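Local coordinates for protein SAR-endolysin (Enterobacteria phage P1, PDB 1XJT) that hydrolyses the beta-1,4 linkages of host peptidoglycan once released from the inner membrane, helping to lyse the cell and free the mature phage particles, at residues F114-N119 with R165-R170; D58-T63 with A79-N84; N27-Q32 with N104-M109; G9-A14 with R45-M50; D100-A105 with G144-M149. One frame throughout, in Å; residues are numbered along the deposited sequence.

Contact 1 of 5, residues F114-N119 with R165-R170; sequences FNMGCN and RGLKIR
F114 meets R170 where the last turn of helix 103-116 runs beside the first turns of helix 165-179. The ring atom CD1 of F114 lies at the edge of the R170 guanidinium, 4.4 Å from NH2. This touch is loose. The same ring also packs on I38 and E42 and meets W81 at about 90°. N115 comes next and carries the contact. Its CG is anti to the backbone N (chi1 -179°), which sends the amide out over the arginine. N115 CB sits above the centre of the guanidinium, 3.5 Å from R170 CZ. The amide and guanidinium are stacked, with their planes only 4° apart. The two chains run antiparallel alongside each other, and no hydrogen bond joins them. N115 OD1 is bonded instead to R171 NH2, and it also touches L167 CD2 at 3.4 Å. M116, a selenomethionine and the last helical residue, adds an apolar touch from its SE to L167 CD1 at 4.2 Å. G117, with positive phi, breaks the helix. R170 reaches in with an extended chain and is buried. Its NE makes a salt bridge with E174, and its NH2 is bonded to S111 OG. These two partners should fix the rotation of the guanidinium. This is thus a buried arginine with a neutral amide flat on one face, its charge probably offset by E174, with E42 a long, weak second partner.

Contact 2 of 5, residues D58-T63 with A79-N84; sequences DGIGNT and ADWEKN
I60, W81 and N62 bury the most surface here. They join helix 74-95 to a G1 beta bulge, in which G61 and N62 both face D58 at the end of strand 56-59. I60 lies over one face of the W81 indole. With chi1 at -59° its CG2 branch is swung opposite the backbone N, onto the indole, and makes a CH-pi contact, 3.8 Å from the centroid of the W81 five-membered ring. I60 CD1 covers the same face farther along, 3.8 Å from W81 CE3. W81 NE1 is buried by this packing and has no hydrogen-bond partner in the model. M18, I19 and V22 of helix 15-25 also pack on W81. I60 itself touches E42, an inferred active-site residue. N62 points at the helix and works through its amide. N84 ND2 donates to N62 OD1 over 2.9 Å, at an N-H...O angle of 157°. The donor lies in the carbonyl plane, on a lone pair. N62 ND2 is bonded to H64 O; D80 OD2 is 3.7 Å from that N62 ND2, without a hydrogen bond. The carboxylates of D80 and D58 also approach each other, but both form salt bridges with K72, which would offset their like charges. One water completes the join: it donates to I60 O at 2.7 Å and accepts from N84 ND2 at 3.1 Å.

Contact 3 of 5, residues N27-Q32 with N104-M109; sequences NVRTNQ and NAFSAM
The backbone of T30 runs close against helix 103-116, its CA 4.6 Å from S107 CA. N31 follows as the N-cap of helix 32-42, with OD1 bonded to G34 N. The loop between helices 15-25 and 32-42 is held on the side of helix 103-116 by this close approach and by the bonds that cross it. R29 and F106 overlap broadly, and F106 has the most surface buried here. R29 has CG anti to the backbone N and an extended chain, which lays it along one face of the ring. Its guanidinium is stacked on F106 with the planes 13° apart. This is an off-centre cation-pi contact, with R29 CZ 4.4 Å from the F106 ring centroid. R29 CD adds a CH-pi contact over the same face, 4.0 Å from the F106 centroid. All three guanidinium nitrogens have partners: NE in a salt bridge with D103, NH1 with G98 O, and NH2 with M101 O. These bonds hold the group flat. T30 touches the ring obliquely, its CG2 3.9 Å from F106 CE2. S107 OG is gripped by two bonds. It accepts from N31 N at 3.1 Å with an angle of 169°, and it is also hydrogen-bonded to D103 O. The N31 side chain uses its other end for N104. N31 ND2 donates to N104 OD1 over 2.8 Å, in a bent bond whose donor is tilted 30° from the N104 carbonyl plane.

Contact 4 of 5, residues G9-A14 with R45-M50; sequences GGAICA and RRDPYM
R46 lays its guanidinium over C13, with C13 CB above one face of the group, toward its rim, and 3.3 Å from R46 NH2. The R46 chain is extended from CG to NE, which carries the group back along the N-terminal segment. I12 O lies at the edge of the same guanidinium and accepts a weak hydrogen bond from R46 NH2 at 3.3 Å. The stronger partner of this group is D74, which forms a salt bridge with NH1. The main backbone link is R46 N to A11 O, 3.1 Å long and nearly straight at 170°. The donor stands almost on the extension of the A11 carbonyl bond. I12 and R45 form a single beta bridge here, and R45 also bonds through its backbone to G59. The R45 side chain bends back so that I12 CG1 lies over one face of its guanidinium, 4.2 Å from R45 CD. A11 CB touches D47 OD1 at 3.8 Å. R71 is bonded to G10 O and makes a long, weak ion pair with D47. A chi1 of 37° turns C13 SG toward the R45 backbone, 3.1 Å from R45 N. It is joined to C44, to which C13 is also bonded through the backbone. This is the disulfide of the active, soluble endolysin. In the inactive membrane form C44 is paired with the active-site C51. The arrangement is consistent with the predicted signal-anchor segment, now released, lying against the chain near the active site, with C51 no longer paired to C44.

Contact 5 of 5, residues D100-A105 with G144-M149; sequences DMPDNA and GEWVNM
M101 and P102 cover one face of the W146 indole. M101 CB stands almost straight above the six-membered ring of W146, 3.5 Å from its centroid and 4° off the normal. P102 CD covers the five-membered ring from the same side, 4.1 Å from that centroid. Both are CH-pi contacts. G144 O lies over the opposite face, so the indole is held between the loop at 100-102 and its own backbone. A Met-aromatic contact adds to this, with M101 SE placed obliquely, 5.3 Å from the six-membered centroid of W146. The apolar touches come next. In M101 a chi1 of 73° and a bend at chi3 turn CE back to W146 CZ3, 3.7 Å away. The same methyl is 3.8 Å from M149 SE. The two selenomethionine chains meet nearly perpendicular. A105 CB closes the group, 4.0 Å from M149 CE. Polar atoms play a small part. D100 O comes 3.4 Å from W146 CZ2, while the D100 carboxylate forms a salt bridge with R97. No hydrogen bond spans the two segments. G144 ends helix 136-142 in a Schellman motif, and helix 146-150 starts just after it. The contact thus joins the start of helix 103-116 to helix 146-150, with C178 of helix 165-179 touching A105 and M149, and I137 and A141 of helix 136-142 packing on M149.

Contacts 1, 3 and 5 all use helix 103-116. Contacts 3 and 5 share N104 and A105 near its start, with centres 11 Å apart, while contact 1 uses its end. Contacts 2 and 4 lie on the opposite side of the chain's centre from contact 5 and reach the two-stranded sheet of 48-50 and 56-59. Contacts 4 and 5 are farthest apart, with centres 35 Å apart. Contact 2 touches contact 1 through F114 and contact 3 through N27. Along the chain, contact 4 closes before contacts 2, 1 and 5 open; contacts 3 and 4 cross, and contact 2 falls between the segments of contact 3. Contact 4 fastens the N-terminal segment to the strand region, and contact 3 sets the following loop on helix 103-116.

Contact 1 of 5, residues F114-N119 with R165-R170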
# COMPACT_ATOMS: atom_id res chain seq x y z
N PHE A 114 -0.52 -0.50 2.81
CA PHE A 114 -1.64 0.40 2.54
C PHE A 114 -2.85 -0.39 2.09
O PHE A 114 -4.00 -0.09 2.48
CB PHE A 114 -1.20 1.40 1.44
CG PHE A 114 -2.21 2.46 1.10
CD1 PHE A 114 -3.26 2.20 0.25
CD2 PHE A 114 -2.04 3.76 1.57
CE1 PHE A 114 -4.16 3.19 -0.09
CE2 PHE A 114 -2.93 4.75 1.21
CZ PHE A 114 -4.00 4.46 0.40
N ASN A 115 -2.57 -1.40 1.27
CA ASN A 115 -3.61 -2.24 0.65
C ASN A 115 -4.12 -3.34 1.55
O ASN A 115 -5.34 -3.53 1.66
CB ASN A 115 -3.04 -2.81 -0.64
CG ASN A 115 -4.03 -3.68 -1.40
OD1 ASN A 115 -3.62 -4.70 -1.95
ND2 ASN A 115 -5.29 -3.28 -1.47
N MSE A 116 -3.22 -4.06 2.21
CA MSE A 116 -3.58 -5.27 2.96
C MSE A 116 -3.72 -5.05 4.47
O MSE A 116 -4.33 -5.87 5.19
CB MSE A 116 -2.53 -6.32 2.71
CG MSE A 116 -2.34 -6.64 1.23
SE MSE A 116 -4.02 -7.31 0.40
CE MSE A 116 -3.86 -9.09 1.07
N GLY A 117 -3.17 -3.94 4.94
CA GLY A 117 -3.12 -3.66 6.35
C GLY A 117 -1.91 -4.36 6.96
O GLY A 117 -1.45 -5.36 6.48
N CYS A 118 -1.43 -3.82 8.07
CA CYS A 118 -0.23 -4.32 8.71
C CYS A 118 -0.37 -5.73 9.26
O CYS A 118 0.53 -6.52 9.12
CB CYS A 118 0.18 -3.37 9.84
SG CYS A 118 1.93 -3.46 10.22
N ASN A 119 -1.51 -6.03 9.86
CA ASN A 119 -1.68 -7.30 10.54
C ASN A 119 -1.46 -8.46 9.55
O ASN A 119 -0.84 -9.46 9.88
CB ASN A 119 -3.08 -7.41 11.17
CG ASN A 119 -3.22 -6.61 12.49
OD1 ASN A 119 -2.26 -6.09 13.04
ND2 ASN A 119 -4.42 -6.55 12.99
N ARG A 165 -6.83 -12.03 -9.32
CA ARG A 165 -6.02 -11.62 -10.45
C ARG A 165 -5.43 -10.23 -10.20
O ARG A 165 -4.23 -9.99 -10.41
CB ARG A 165 -6.88 -11.62 -11.71
CG ARG A 165 -6.15 -11.34 -13.01
CD ARG A 165 -6.66 -12.17 -14.21
NE ARG A 165 -8.10 -12.47 -14.13
CZ ARG A 165 -8.75 -13.26 -14.98
NH1 ARG A 165 -10.05 -13.47 -14.84
NH2 ARG A 165 -8.11 -13.85 -15.99
N GLY A 166 -6.28 -9.32 -9.72
CA GLY A 166 -5.87 -7.95 -9.46
C GLY A 166 -4.79 -7.84 -8.39
O GLY A 166 -3.91 -6.99 -8.48
N LEU A 167 -4.87 -8.70 -7.38
CA LEU A 167 -3.87 -8.69 -6.32
C LEU A 167 -2.59 -9.37 -6.80
O LEU A 167 -1.51 -8.96 -6.41
CB LEU A 167 -4.39 -9.33 -5.03
CG LEU A 167 -5.41 -8.47 -4.27
CD1 LEU A 167 -5.82 -9.14 -2.96
CD2 LEU A 167 -4.85 -7.06 -4.03
N LYS A 168 -2.70 -10.38 -7.65
CA LYS A 168 -1.50 -10.94 -8.27
C LYS A 168 -0.78 -9.85 -9.04
O LYS A 168 0.42 -9.59 -8.82
CB LYS A 168 -1.85 -12.08 -9.23
CG LYS A 168 -2.35 -13.33 -8.55
CD LYS A 168 -2.74 -14.37 -9.58
CE LYS A 168 -3.61 -15.45 -8.96
NZ LYS A 168 -3.14 -15.80 -7.58
N ILE A 169 -1.50 -9.20 -9.93
CA ILE A 169 -0.94 -8.11 -10.70
C ILE A 169 -0.30 -7.05 -9.77
O ILE A 169 0.84 -6.62 -9.99
CB ILE A 169 -2.02 -7.48 -11.61
CG1 ILE A 169 -2.36 -8.43 -12.76
CG2 ILE A 169 -1.54 -6.16 -12.17
CD1 ILE A 169 -3.44 -7.91 -13.67
N ARG A 170 -1.02 -6.65 -8.73
CA ARG A 170 -0.52 -5.60 -7.83
C ARG A 170 0.73 -6.04 -7.08
O ARG A 170 1.69 -5.26 -6.96
CB ARG A 170 -1.56 -5.16 -6.79
CG ARG A 170 -0.98 -4.14 -5.77
CD ARG A 170 -2.03 -3.30 -5.08
NE ARG A 170 -1.47 -2.27 -4.21
CZ ARG A 170 -2.20 -1.28 -3.68
NH1 ARG A 170 -3.49 -1.19 -3.96
NH2 ARG A 170 -1.64 -0.37 -2.90

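Contact 2 of 5, residues D58-T63 with A79-N84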
# COMPACT_ATOMS: atom_id res chain seq x y z
N ASP A 58 -13.54 7.36 -0.32
CA ASP A 58 -13.22 8.72 -0.78
C ASP A 58 -11.93 8.75 -1.59
O ASP A 58 -11.17 7.78 -1.59
CB ASP A 58 -12.97 9.64 0.41
CG ASP A 58 -14.20 10.27 0.90
OD1 ASP A 58 -15.29 9.76 0.60
OD2 ASP A 58 -14.18 11.30 1.61
N GLY A 59 -11.69 9.88 -2.25
CA GLY A 59 -10.38 10.19 -2.83
C GLY A 59 -9.69 8.98 -3.40
O GLY A 59 -10.20 8.35 -4.32
N ILE A 60 -8.53 8.64 -2.84
CA ILE A 60 -7.70 7.57 -3.34
C ILE A 60 -7.73 6.39 -2.35
O ILE A 60 -6.82 6.18 -1.58
CB ILE A 60 -6.27 8.10 -3.57
CG1 ILE A 60 -6.34 9.26 -4.60
CG2 ILE A 60 -5.31 6.97 -4.02
CD1 ILE A 60 -5.04 10.01 -4.84
N GLY A 61 -8.83 5.65 -2.37
CA GLY A 61 -8.99 4.53 -1.46
C GLY A 61 -9.13 4.90 0.01
O GLY A 61 -8.79 4.10 0.89
N ASN A 62 -9.61 6.11 0.30
CA ASN A 62 -9.84 6.50 1.69
C ASN A 62 -11.24 6.06 2.19
O ASN A 62 -12.24 6.24 1.49
CB ASN A 62 -9.70 8.00 1.86
CG ASN A 62 -10.08 8.45 3.25
OD1 ASN A 62 -9.33 8.21 4.20
ND2 ASN A 62 -11.25 9.08 3.39
N THR A 63 -11.30 5.51 3.41
CA THR A 63 -12.58 5.13 4.03
C THR A 63 -12.81 5.76 5.41
O THR A 63 -13.71 5.37 6.13
CB THR A 63 -12.67 3.59 4.15
OG1 THR A 63 -11.44 3.07 4.64
CG2 THR A 63 -12.83 2.95 2.79
N ALA A 79 -4.67 15.33 1.77
CA ALA A 79 -4.52 15.27 3.21
C ALA A 79 -4.89 13.86 3.66
O ALA A 79 -4.10 13.20 4.33
CB ALA A 79 -5.44 16.30 3.88
N ASP A 80 -6.08 13.41 3.25
CA ASP A 80 -6.57 12.06 3.54
C ASP A 80 -5.57 11.00 3.08
O ASP A 80 -5.27 10.03 3.80
CB ASP A 80 -7.89 11.81 2.81
CG ASP A 80 -9.05 12.66 3.35
OD1 ASP A 80 -8.86 13.48 4.28
OD2 ASP A 80 -10.20 12.57 2.86
N TRP A 81 -5.06 11.17 1.85
CA TRP A 81 -4.16 10.16 1.28
C TRP A 81 -2.89 10.11 2.09
O TRP A 81 -2.44 9.03 2.45
CB TRP A 81 -3.83 10.48 -0.18
CG TRP A 81 -3.24 9.34 -0.96
CD1 TRP A 81 -3.44 8.00 -0.76
CD2 TRP A 81 -2.39 9.46 -2.11
NE1 TRP A 81 -2.74 7.28 -1.71
CE2 TRP A 81 -2.09 8.15 -2.54
CE3 TRP A 81 -1.84 10.53 -2.82
CZ2 TRP A 81 -1.30 7.90 -3.65
CZ3 TRP A 81 -1.04 10.28 -3.91
CH2 TRP A 81 -0.77 8.97 -4.31
N GLU A 82 -2.32 11.28 2.37
CA GLU A 82 -1.14 11.39 3.23
C GLU A 82 -1.36 10.61 4.51
O GLU A 82 -0.52 9.83 4.92
CB GLU A 82 -0.83 12.86 3.57
CG GLU A 82 0.57 13.09 4.14
CD GLU A 82 0.88 14.53 4.51
OE1 GLU A 82 2.06 14.91 4.45
OE2 GLU A 82 -0.02 15.31 4.87
N LYS A 83 -2.46 10.84 5.18
CA LYS A 83 -2.67 10.21 6.48
C LYS A 83 -2.62 8.69 6.38
O LYS A 83 -2.00 8.01 7.20
CB LYS A 83 -4.02 10.65 7.03
CG LYS A 83 -4.32 10.15 8.45
CD LYS A 83 -5.72 10.64 8.91
CE LYS A 83 -5.98 10.50 10.46
NZ LYS A 83 -7.31 11.05 10.94
N ASN A 84 -3.26 8.16 5.34
CA ASN A 84 -3.31 6.73 5.13
C ASN A 84 -1.94 6.19 4.75
O ASN A 84 -1.55 5.11 5.22
CB ASN A 84 -4.37 6.38 4.09
CG ASN A 84 -5.76 6.56 4.63
OD1 ASN A 84 -6.04 6.16 5.76
ND2 ASN A 84 -6.63 7.20 3.85
O HOH W 1 -6.47 7.52 0.75

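Contact 3 of 5, residues N27-Q32 with N104-M109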
# COMPACT_ATOMS: atom_id res chain seq x y z
N ASN A 27 6.45 14.92 4.55
CA ASN A 27 6.24 13.90 5.56
C ASN A 27 6.43 12.48 5.05
O ASN A 27 7.12 11.70 5.67
CB ASN A 27 4.86 14.07 6.18
CG ASN A 27 4.74 15.37 6.93
OD1 ASN A 27 5.60 15.71 7.73
ND2 ASN A 27 3.68 16.14 6.66
N VAL A 28 5.84 12.13 3.92
CA VAL A 28 5.94 10.74 3.49
C VAL A 28 7.31 10.42 2.88
O VAL A 28 7.91 11.24 2.19
CB VAL A 28 4.79 10.34 2.53
CG1 VAL A 28 3.41 10.65 3.14
CG2 VAL A 28 4.92 10.98 1.20
N ARG A 29 7.83 9.25 3.21
CA ARG A 29 9.05 8.75 2.58
C ARG A 29 8.78 8.09 1.25
O ARG A 29 9.64 8.15 0.34
CB ARG A 29 9.77 7.76 3.50
CG ARG A 29 11.07 7.22 2.96
CD ARG A 29 11.84 6.37 3.94
NE ARG A 29 12.85 5.62 3.20
CZ ARG A 29 13.46 4.51 3.58
NH1 ARG A 29 13.19 3.92 4.73
NH2 ARG A 29 14.37 3.95 2.76
N THR A 30 7.64 7.45 1.07
CA THR A 30 7.50 6.71 -0.15
C THR A 30 7.67 7.61 -1.37
O THR A 30 7.28 8.80 -1.37
CB THR A 30 6.27 5.70 -0.23
OG1 THR A 30 5.21 6.18 -1.03
CG2 THR A 30 5.72 5.38 1.07
N ASN A 31 8.36 7.06 -2.36
CA ASN A 31 8.79 7.81 -3.52
C ASN A 31 7.71 7.91 -4.57
O ASN A 31 6.63 7.33 -4.44
CB ASN A 31 10.09 7.18 -4.09
CG ASN A 31 9.96 5.72 -4.53
OD1 ASN A 31 8.87 5.23 -4.76
ND2 ASN A 31 11.11 5.04 -4.71
N GLN A 32 8.00 8.67 -5.60
CA GLN A 32 7.07 8.83 -6.72
C GLN A 32 6.49 7.53 -7.27
O GLN A 32 5.29 7.39 -7.43
CB GLN A 32 7.80 9.55 -7.82
CG GLN A 32 7.05 9.63 -9.12
CD GLN A 32 6.35 10.93 -9.27
OE1 GLN A 32 6.56 11.85 -8.48
NE2 GLN A 32 5.50 11.01 -10.27
N ASN A 104 13.13 2.15 -2.56
CA ASN A 104 12.27 1.38 -3.48
C ASN A 104 11.59 0.20 -2.76
O ASN A 104 10.37 0.07 -2.84
CB ASN A 104 13.02 0.87 -4.70
CG ASN A 104 13.24 1.93 -5.76
OD1 ASN A 104 12.43 2.85 -5.94
ND2 ASN A 104 14.31 1.76 -6.52
N ALA A 105 12.36 -0.55 -1.99
CA ALA A 105 11.78 -1.59 -1.13
C ALA A 105 10.80 -0.97 -0.11
O ALA A 105 9.69 -1.47 0.06
CB ALA A 105 12.90 -2.43 -0.43
N PHE A 106 11.19 0.12 0.54
CA PHE A 106 10.32 0.73 1.51
C PHE A 106 8.99 1.16 0.89
O PHE A 106 7.92 1.01 1.47
CB PHE A 106 11.00 1.94 2.18
CG PHE A 106 10.13 2.66 3.16
CD1 PHE A 106 10.06 2.25 4.49
CD2 PHE A 106 9.35 3.73 2.75
CE1 PHE A 106 9.24 2.93 5.41
CE2 PHE A 106 8.54 4.39 3.65
CZ PHE A 106 8.47 3.98 4.98
N SER A 107 9.07 1.75 -0.30
CA SER A 107 7.88 2.24 -0.98
C SER A 107 6.95 1.11 -1.41
O SER A 107 5.73 1.25 -1.34
CB SER A 107 8.30 3.08 -2.18
OG SER A 107 9.12 4.15 -1.81
N ALA A 108 7.54 -0.00 -1.84
CA ALA A 108 6.75 -1.19 -2.25
C ALA A 108 6.07 -1.83 -1.08
O ALA A 108 4.91 -2.14 -1.12
CB ALA A 108 7.66 -2.19 -2.93
N MSE A 109 6.82 -2.01 -0.01
CA MSE A 109 6.25 -2.47 1.27
C MSE A 109 5.14 -1.60 1.80
O MSE A 109 4.11 -2.12 2.30
CB MSE A 109 7.36 -2.61 2.31
CG MSE A 109 8.33 -3.70 2.01
SE MSE A 109 7.59 -5.57 1.87
CE MSE A 109 7.21 -5.87 3.77

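Contact 4 of 5, residues G9-A14 with R45-M50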
# COMPACT_ATOMS: atom_id res chain seq x y z
N GLY A 9 -16.36 16.93 -18.53
CA GLY A 9 -16.84 17.03 -17.13
C GLY A 9 -15.75 16.70 -16.13
O GLY A 9 -14.61 16.42 -16.51
N GLY A 10 -16.10 16.74 -14.85
CA GLY A 10 -15.13 16.45 -13.80
C GLY A 10 -15.77 15.82 -12.58
O GLY A 10 -16.65 16.42 -11.95
N ALA A 11 -15.36 14.59 -12.28
CA ALA A 11 -15.63 13.92 -11.01
C ALA A 11 -14.38 13.17 -10.57
O ALA A 11 -14.11 12.97 -9.38
CB ALA A 11 -16.81 12.97 -11.14
N ILE A 12 -13.61 12.74 -11.57
CA ILE A 12 -12.36 12.05 -11.33
C ILE A 12 -11.26 13.08 -11.11
O ILE A 12 -11.16 14.05 -11.86
CB ILE A 12 -12.02 11.17 -12.56
CG1 ILE A 12 -13.24 10.33 -12.96
CG2 ILE A 12 -10.82 10.29 -12.27
CD1 ILE A 12 -12.96 9.31 -14.05
N CYS A 13 -10.45 12.87 -10.07
CA CYS A 13 -9.39 13.80 -9.74
C CYS A 13 -8.05 13.26 -10.23
O CYS A 13 -7.96 12.10 -10.65
CB CYS A 13 -9.35 14.06 -8.24
SG CYS A 13 -9.73 12.58 -7.29
N ALA A 14 -7.03 14.10 -10.16
CA ALA A 14 -5.72 13.79 -10.72
C ALA A 14 -4.76 13.23 -9.67
O ALA A 14 -4.42 13.91 -8.71
CB ALA A 14 -5.13 15.03 -11.37
N ARG A 45 -11.15 9.86 -6.87
CA ARG A 45 -12.58 10.18 -6.98
C ARG A 45 -13.03 11.23 -5.95
O ARG A 45 -12.88 11.03 -4.75
CB ARG A 45 -13.41 8.90 -6.76
CG ARG A 45 -13.29 7.83 -7.85
CD ARG A 45 -13.62 8.34 -9.25
NE ARG A 45 -14.26 7.34 -10.11
CZ ARG A 45 -13.62 6.37 -10.74
NH1 ARG A 45 -14.31 5.52 -11.51
NH2 ARG A 45 -12.31 6.22 -10.63
N ARG A 46 -13.61 12.34 -6.41
CA ARG A 46 -14.16 13.33 -5.48
C ARG A 46 -15.52 12.91 -4.91
O ARG A 46 -15.94 13.39 -3.85
CB ARG A 46 -14.31 14.68 -6.17
CG ARG A 46 -13.01 15.44 -6.36
CD ARG A 46 -13.22 16.83 -6.94
NE ARG A 46 -12.01 17.38 -7.54
CZ ARG A 46 -11.44 16.92 -8.65
NH1 ARG A 46 -10.34 17.50 -9.11
NH2 ARG A 46 -11.95 15.88 -9.29
N ASP A 47 -16.22 12.03 -5.62
CA ASP A 47 -17.51 11.54 -5.17
C ASP A 47 -17.35 10.19 -4.48
O ASP A 47 -16.78 9.25 -5.06
CB ASP A 47 -18.47 11.43 -6.36
CG ASP A 47 -18.83 12.80 -6.96
OD1 ASP A 47 -19.12 12.86 -8.17
OD2 ASP A 47 -18.86 13.86 -6.29
N PRO A 48 -17.82 10.08 -3.24
CA PRO A 48 -17.78 8.82 -2.51
C PRO A 48 -18.47 7.67 -3.25
O PRO A 48 -19.56 7.87 -3.81
CB PRO A 48 -18.54 9.14 -1.22
CG PRO A 48 -18.40 10.61 -1.04
CD PRO A 48 -18.38 11.17 -2.42
N TYR A 49 -17.86 6.48 -3.26
CA TYR A 49 -18.45 5.32 -3.92
C TYR A 49 -18.47 4.04 -3.06
O TYR A 49 -17.81 3.96 -2.02
CB TYR A 49 -17.78 5.07 -5.28
CG TYR A 49 -16.30 4.76 -5.21
CD1 TYR A 49 -15.35 5.77 -5.20
CD2 TYR A 49 -15.86 3.44 -5.18
CE1 TYR A 49 -14.00 5.48 -5.15
CE2 TYR A 49 -14.51 3.15 -5.13
CZ TYR A 49 -13.59 4.17 -5.11
OH TYR A 49 -12.25 3.86 -5.06
N MSE A 50 -19.26 3.06 -3.51
CA MSE A 50 -19.56 1.84 -2.74
C MSE A 50 -18.77 0.62 -3.23
O MSE A 50 -18.90 0.20 -4.38
CB MSE A 50 -21.05 1.50 -2.87
CG MSE A 50 -21.97 2.15 -1.82
SE MSE A 50 -21.61 1.49 0.00
CE MSE A 50 -23.29 1.97 0.81

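Contact 5 of 5, residues D100-A105 with G144-M149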
# COMPACT_ATOMS: atom_id res chain seq x y z
N ASP A 100 15.90 0.71 7.80
CA ASP A 100 17.14 0.13 7.28
C ASP A 100 17.14 -0.24 5.79
O ASP A 100 18.19 -0.55 5.24
CB ASP A 100 17.51 -1.12 8.09
CG ASP A 100 17.79 -0.83 9.54
OD1 ASP A 100 18.37 0.21 9.87
OD2 ASP A 100 17.46 -1.63 10.43
N MSE A 101 15.97 -0.29 5.15
CA MSE A 101 15.88 -0.74 3.77
C MSE A 101 15.93 0.45 2.84
O MSE A 101 15.76 1.59 3.28
CB MSE A 101 14.62 -1.55 3.53
CG MSE A 101 13.35 -0.77 3.49
SE MSE A 101 11.77 -1.91 3.32
CE MSE A 101 11.90 -2.89 5.06
N PRO A 102 16.27 0.23 1.59
CA PRO A 102 16.27 1.35 0.66
C PRO A 102 14.87 1.86 0.30
O PRO A 102 13.85 1.19 0.57
CB PRO A 102 17.00 0.80 -0.58
CG PRO A 102 17.58 -0.43 -0.13
CD PRO A 102 16.76 -1.01 0.96
N ASP A 103 14.84 3.00 -0.39
CA ASP A 103 13.59 3.66 -0.69
C ASP A 103 12.63 2.84 -1.53
O ASP A 103 11.44 2.89 -1.29
CB ASP A 103 13.87 4.98 -1.44
CG ASP A 103 14.22 6.14 -0.51
OD1 ASP A 103 14.28 6.00 0.72
OD2 ASP A 103 14.43 7.28 -0.97
N ASN A 104 13.13 2.15 -2.56
CA ASN A 104 12.27 1.38 -3.48
C ASN A 104 11.59 0.20 -2.76
O ASN A 104 10.37 0.07 -2.84
CB ASN A 104 13.02 0.87 -4.70
CG ASN A 104 13.24 1.93 -5.76
OD1 ASN A 104 12.43 2.85 -5.94
ND2 ASN A 104 14.31 1.76 -6.52
N ALA A 105 12.36 -0.55 -1.99
CA ALA A 105 11.78 -1.59 -1.13
C ALA A 105 10.80 -0.97 -0.11
O ALA A 105 9.69 -1.47 0.06
CB ALA A 105 12.90 -2.43 -0.43
N GLY A 144 17.04 -8.35 7.47
CA GLY A 144 17.63 -7.37 6.58
C GLY A 144 17.94 -7.95 5.21
O GLY A 144 18.79 -7.42 4.48
N GLU A 145 17.22 -9.01 4.86
CA GLU A 145 17.41 -9.70 3.60
C GLU A 145 16.38 -9.19 2.60
O GLU A 145 15.33 -9.82 2.38
CB GLU A 145 17.24 -11.20 3.84
CG GLU A 145 18.36 -11.80 4.65
CD GLU A 145 19.61 -11.98 3.84
OE1 GLU A 145 20.69 -12.15 4.46
OE2 GLU A 145 19.54 -11.97 2.59
N TRP A 146 16.66 -8.01 2.05
CA TRP A 146 15.63 -7.32 1.28
C TRP A 146 15.17 -8.05 0.05
O TRP A 146 13.98 -7.95 -0.32
CB TRP A 146 16.02 -5.86 0.91
CG TRP A 146 16.74 -5.10 2.06
CD1 TRP A 146 17.97 -4.53 2.00
CD2 TRP A 146 16.27 -4.90 3.40
NE1 TRP A 146 18.32 -3.98 3.21
CE2 TRP A 146 17.28 -4.19 4.09
CE3 TRP A 146 15.10 -5.23 4.08
CZ2 TRP A 146 17.14 -3.81 5.43
CZ3 TRP A 146 14.97 -4.85 5.40
CH2 TRP A 146 15.99 -4.15 6.06
N VAL A 147 16.08 -8.73 -0.65
CA VAL A 147 15.68 -9.36 -1.90
C VAL A 147 14.69 -10.49 -1.59
O VAL A 147 13.61 -10.59 -2.22
CB VAL A 147 16.87 -9.85 -2.68
CG1 VAL A 147 16.46 -10.86 -3.78
CG2 VAL A 147 17.62 -8.68 -3.29
N ASN A 148 15.02 -11.29 -0.59
CA ASN A 148 14.15 -12.38 -0.17
C ASN A 148 12.79 -11.85 0.29
O ASN A 148 11.74 -12.44 -0.01
CB ASN A 148 14.78 -13.20 0.96
CG ASN A 148 15.94 -14.02 0.53
OD1 ASN A 148 16.17 -14.23 -0.67
ND2 ASN A 148 16.69 -14.52 1.50
N MSE A 149 12.81 -10.75 1.03
CA MSE A 149 11.59 -10.06 1.51
C MSE A 149 10.70 -9.69 0.29
O MSE A 149 9.53 -10.09 0.18
CB MSE A 149 11.97 -8.83 2.33
CG MSE A 149 10.80 -8.01 2.93
SE MSE A 149 11.28 -6.30 3.49
CE MSE A 149 11.79 -5.54 1.80